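Local coordinates for protein dihydropyrimidinase (Brevibacillus agri, PDB 3SFW) that hydrolyses the cyclic amide bond of dihydropyrimidines, probably with the help of the two zinc ions in its active site, at residues V286-L291 against I335-P340. Numbering follows the deposited sequence.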
loop_
_atom_site.group_PDB
_atom_site.type_symbol
_atom_site.label_atom_id
_atom_site.label_comp_id
_atom_site.label_asym_id
_atom_site.label_seq_id
_atom_site.Cartn_x
_atom_site.Cartn_y
_atom_site.Cartn_z
ATOM N N VAL A 286 -30.307 9.847 -9.386
ATOM C CA VAL A 286 -29.267 10.036 -10.414
ATOM C C VAL A 286 -28.506 11.365 -10.139
ATOM O O VAL A 286 -29.103 12.413 -10.079
ATOM C CB VAL A 286 -29.913 10.084 -11.838
ATOM C CG1 VAL A 286 -28.914 10.685 -12.881
ATOM C CG2 VAL A 286 -30.326 8.659 -12.234
ATOM N N TRP A 287 -27.244 11.210 -9.770
ATOM C CA TRP A 287 -26.285 12.318 -9.515
ATOM C C TRP A 287 -24.928 11.666 -9.642
ATOM O O TRP A 287 -24.844 10.429 -9.763
ATOM C CB TRP A 287 -26.451 12.916 -8.101
ATOM C CG TRP A 287 -26.593 11.889 -6.996
ATOM C CD1 TRP A 287 -25.632 11.040 -6.540
ATOM C CD2 TRP A 287 -27.748 11.706 -6.148
ATOM N NE1 TRP A 287 -26.131 10.307 -5.447
ATOM C CE2 TRP A 287 -27.425 10.704 -5.206
ATOM C CE3 TRP A 287 -29.054 12.266 -6.142
ATOM C CZ2 TRP A 287 -28.363 10.241 -4.252
ATOM C CZ3 TRP A 287 -29.948 11.874 -5.156
ATOM C CH2 TRP A 287 -29.586 10.900 -4.194
ATOM N N SER A 288 -23.860 12.473 -9.716
ATOM C CA SER A 288 -22.546 11.909 -10.079
ATOM C C SER A 288 -21.524 12.427 -9.088
ATOM O O SER A 288 -21.660 13.543 -8.650
ATOM C CB SER A 288 -22.134 12.373 -11.477
ATOM O OG SER A 288 -23.079 11.898 -12.444
ATOM N N PRO A 289 -20.550 11.605 -8.687
ATOM C CA PRO A 289 -20.432 10.168 -8.944
ATOM C C PRO A 289 -21.646 9.438 -8.480
ATOM O O PRO A 289 -22.400 9.921 -7.645
ATOM C CB PRO A 289 -19.221 9.741 -8.099
ATOM C CG PRO A 289 -19.093 10.817 -7.049
ATOM C CD PRO A 289 -19.505 12.078 -7.747
ATOM N N PRO A 290 -21.899 8.265 -9.089
ATOM C CA PRO A 290 -23.160 7.593 -8.758
ATOM C C PRO A 290 -23.117 6.989 -7.356
ATOM O O PRO A 290 -22.045 6.722 -6.809
ATOM C CB PRO A 290 -23.229 6.474 -9.815
ATOM C CG PRO A 290 -21.756 6.148 -10.120
ATOM C CD PRO A 290 -21.026 7.507 -9.989
ATOM N N LEU A 291 -24.277 6.622 -6.845
ATOM C CA LEU A 291 -24.353 5.802 -5.629
ATOM C C LEU A 291 -23.592 4.492 -5.846
ATOM O O LEU A 291 -23.489 4.020 -6.989
ATOM C CB LEU A 291 -25.838 5.536 -5.308
ATOM C CG LEU A 291 -26.596 6.773 -4.840
ATOM C CD1 LEU A 291 -28.058 6.399 -4.498
ATOM C CD2 LEU A 291 -25.911 7.370 -3.591
ATOM N N ILE A 335 -31.080 12.550 -17.989
ATOM C CA ILE A 335 -31.670 12.854 -16.664
ATOM C C ILE A 335 -30.733 13.923 -16.042
ATOM O O ILE A 335 -29.540 13.705 -16.000
ATOM C CB ILE A 335 -31.657 11.617 -15.693
ATOM C CG1 ILE A 335 -32.447 10.404 -16.255
ATOM C CG2 ILE A 335 -32.226 12.022 -14.368
ATOM C CD1 ILE A 335 -32.237 9.101 -15.435
ATOM N N PRO A 336 -31.273 15.121 -15.728
ATOM C CA PRO A 336 -30.402 16.131 -15.132
ATOM C C PRO A 336 -29.819 15.576 -13.823
ATOM O O PRO A 336 -30.533 14.960 -13.030
ATOM C CB PRO A 336 -31.339 17.321 -14.885
ATOM C CG PRO A 336 -32.787 16.727 -14.963
ATOM C CD PRO A 336 -32.649 15.627 -15.964
ATOM N N ASN A 337 -28.500 15.640 -13.690
ATOM C CA ASN A 337 -27.801 14.959 -12.560
ATOM C C ASN A 337 -27.816 15.862 -11.315
ATOM O O ASN A 337 -27.443 17.039 -11.389
ATOM C CB ASN A 337 -26.314 14.732 -12.890
ATOM C CG ASN A 337 -26.049 13.627 -13.894
ATOM O OD1 ASN A 337 -24.905 13.242 -14.033
ATOM N ND2 ASN A 337 -27.062 13.181 -14.659
ATOM N N GLY A 338 -28.230 15.328 -10.178
ATOM C CA GLY A 338 -28.207 16.101 -8.914
ATOM C C GLY A 338 -29.286 15.680 -7.954
ATOM O O GLY A 338 -30.394 15.286 -8.360
ATOM N N GLY A 339 -29.002 15.809 -6.661
ATOM C CA GLY A 339 -30.028 15.502 -5.632
ATOM C C GLY A 339 -30.377 16.658 -4.704
ATOM O O GLY A 339 -29.619 17.647 -4.635
ATOM N N PRO A 340 -31.523 16.568 -3.979
ATOM C CA PRO A 340 -31.904 17.576 -3.005
ATOM C C PRO A 340 -31.398 17.209 -1.651
ATOM O O PRO A 340 -32.012 16.391 -0.948
ATOM C CB PRO A 340 -33.470 17.570 -3.032
ATOM C CG PRO A 340 -33.856 16.493 -4.101
ATOM C CD PRO A 340 -32.603 15.585 -4.188
#
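Gly338 N gives a nearly straight hydrogen bond to Val286 O (3.0 Å, 175°), pinning two loops of the amidohydrolase TIM barrel where the CA atoms of Trp287 and Gly338 lie nearest each other. The loops precede helices 295-305 and 345-354, and the contact lies near the zinc site, as the side chain of Ser288 is about 6 Å from a zinc ion. Val286 suits its buried place because both branches find partners: CG2 meets Ile335 CD1 at 3.8 Å, the two side chains crossing at about a right angle, while CG1 rests against Asn337 ND2. Asn337 offers both ends of its amide: ND2 turns back on its own loop in a weak bond to Ile335 O, which leaves OD1 for Ser288. An alanine at Asn337 would probably leave Ser288 OG without this acceptor and open a gap beside Val286 CG1. Glycine is called for at Gly338 because a CB would be jammed against the carbonyl O of Asn337, and at Gly339 because a CB would clash with Trp287 CZ3. The indole thus lies close to bare backbone, CE3 of Trp287 3.4 Å from Gly339 CA. At the Asn337 end of the contact, the Ser288 OG hydroxyl donates to Asn337 OD1 at 2.8 Å from above the amide plane, 40° out of it.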